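Side-chain contact in cytosolic phospholipase A2 delta (Homo sapiens, PDB 5IZ5), which hydrolyses glycerophospholipids at the sn-2 position in a calcium-dependent manner, preferring linoleic acid there and releasing a lysophospholipid and a free fatty acid: residues P503-F506 / G507-F510. The protein carries 3 engineered substitutions. Sequence-based numbering, arbitrary orientation.
Sequences PELF and GSEF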
loop_
_atom_site.group_PDB
_atom_site.type_symbol
_atom_site.label_atom_id
_atom_site.label_comp_id
_atom_site.label_asym_id
_atom_site.label_seq_id
_atom_site.Cartn_x
_atom_site.Cartn_y
_atom_site.Cartn_z
ATOM N N PRO B 503 4.187 10.487 5.453
ATOM C CA PRO B 503 3.531 9.507 6.306
ATOM C C PRO B 503 2.420 10.099 7.161
ATOM O O PRO B 503 1.443 9.406 7.440
ATOM C CB PRO B 503 4.674 8.988 7.187
ATOM C CG PRO B 503 5.719 10.048 7.129
ATOM C CD PRO B 503 5.627 10.589 5.740
ATOM N N GLU B 504 2.564 11.369 7.561
ATOM C CA GLU B 504 1.544 12.050 8.368
ATOM C C GLU B 504 0.214 12.175 7.627
ATOM O O GLU B 504 -0.826 12.270 8.258
ATOM C CB GLU B 504 2.026 13.420 8.892
ATOM C CG GLU B 504 2.506 14.406 7.841
ATOM C CD GLU B 504 4.008 14.345 7.639
ATOM O OE1 GLU B 504 4.574 13.243 7.400
ATOM O OE2 GLU B 504 4.617 15.424 7.722
ATOM N N LEU B 505 0.237 12.120 6.300
ATOM C CA LEU B 505 -0.986 12.184 5.509
ATOM C C LEU B 505 -1.540 10.822 5.061
ATOM O O LEU B 505 -2.621 10.763 4.478
ATOM C CB LEU B 505 -0.757 13.077 4.287
ATOM C CG LEU B 505 -0.455 14.550 4.583
ATOM C CD1 LEU B 505 -0.389 15.321 3.278
ATOM C CD2 LEU B 505 -1.495 15.175 5.507
ATOM N N PHE B 506 -0.816 9.736 5.328
ATOM C CA PHE B 506 -1.295 8.403 4.968
ATOM C C PHE B 506 -2.486 8.030 5.840
ATOM O O PHE B 506 -2.392 8.027 7.068
ATOM C CB PHE B 506 -0.208 7.335 5.114
ATOM C CG PHE B 506 -0.738 5.946 4.974
ATOM C CD1 PHE B 506 -1.035 5.433 3.722
ATOM C CD2 PHE B 506 -0.989 5.173 6.095
ATOM C CE1 PHE B 506 -1.553 4.161 3.582
ATOM C CE2 PHE B 506 -1.504 3.902 5.965
ATOM C CZ PHE B 506 -1.787 3.398 4.711
ATOM N N GLY B 507 -3.595 7.700 5.189
ATOM C CA GLY B 507 -4.853 7.468 5.880
ATOM C C GLY B 507 -5.824 8.632 5.750
ATOM O O GLY B 507 -6.977 8.519 6.161
ATOM N N SER B 508 -5.364 9.750 5.190
ATOM C CA SER B 508 -6.249 10.886 4.923
ATOM C C SER B 508 -6.968 10.668 3.610
ATOM O O SER B 508 -6.611 9.780 2.839
ATOM C CB SER B 508 -5.472 12.210 4.904
ATOM O OG SER B 508 -5.023 12.549 6.207
ATOM N N GLU B 509 -7.983 11.483 3.359
ATOM C CA GLU B 509 -8.802 11.351 2.160
ATOM C C GLU B 509 -8.335 12.329 1.093
ATOM O O GLU B 509 -8.063 13.493 1.381
ATOM C CB GLU B 509 -10.277 11.580 2.500
ATOM C CG GLU B 509 -10.858 10.466 3.359
ATOM C CD GLU B 509 -12.225 10.784 3.935
ATOM O OE1 GLU B 509 -12.810 11.830 3.582
ATOM O OE2 GLU B 509 -12.703 9.976 4.760
ATOM N N PHE B 510 -8.255 11.841 -0.138
ATOM C CA PHE B 510 -7.698 12.593 -1.238
ATOM C C PHE B 510 -8.609 12.529 -2.438
ATOM O O PHE B 510 -9.419 11.606 -2.572
ATOM C CB PHE B 510 -6.349 11.996 -1.657
ATOM C CG PHE B 510 -5.247 12.187 -0.649
ATOM C CD1 PHE B 510 -4.278 13.165 -0.837
ATOM C CD2 PHE B 510 -5.166 11.381 0.476
ATOM C CE1 PHE B 510 -3.255 13.331 0.078
ATOM C CE2 PHE B 510 -4.141 11.542 1.394
ATOM C CZ PHE B 510 -3.185 12.518 1.190
HETATM O O HOH W 1 -3.330 11.010 7.811
#
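S508 N donates to L505 O at 3.0 Å, and the N-H...O angle of 156° makes this backbone bond fairly straight. A water adds a second polar link: it hydrogen-bonds both E504 O and S508 OG, each at 2.8 Å. The same hydroxyl is hydrogen-bonded to the backbone N of I519, so S508 ties the turn to the chain beyond strand 514-517. The bond from S508 N closes a type II beta turn from L505 to S508, which carries the chain from the 3-10 segment 503-505 into the two-stranded antiparallel sheet 509-511/514-517 of the catalytic domain. G507 holds the third position of the turn with a positive phi of 103°, a backbone shape that glycine takes readily. Apolar contact comes from F510, whose CG lies anti to its carbonyl carbon (chi1 -69°). With that torsion the CE2-CZ edge faces L505: CZ packs on L505 CB at 4.0 Å, while L505 O lies at the edge, in the ring plane, 3.5 Å from CE2. The CB of F506 points away from 507-510, yet G507 N lies over one face of its ring, 3.4 Å from CG; the ring also meets F487 edge-to-face.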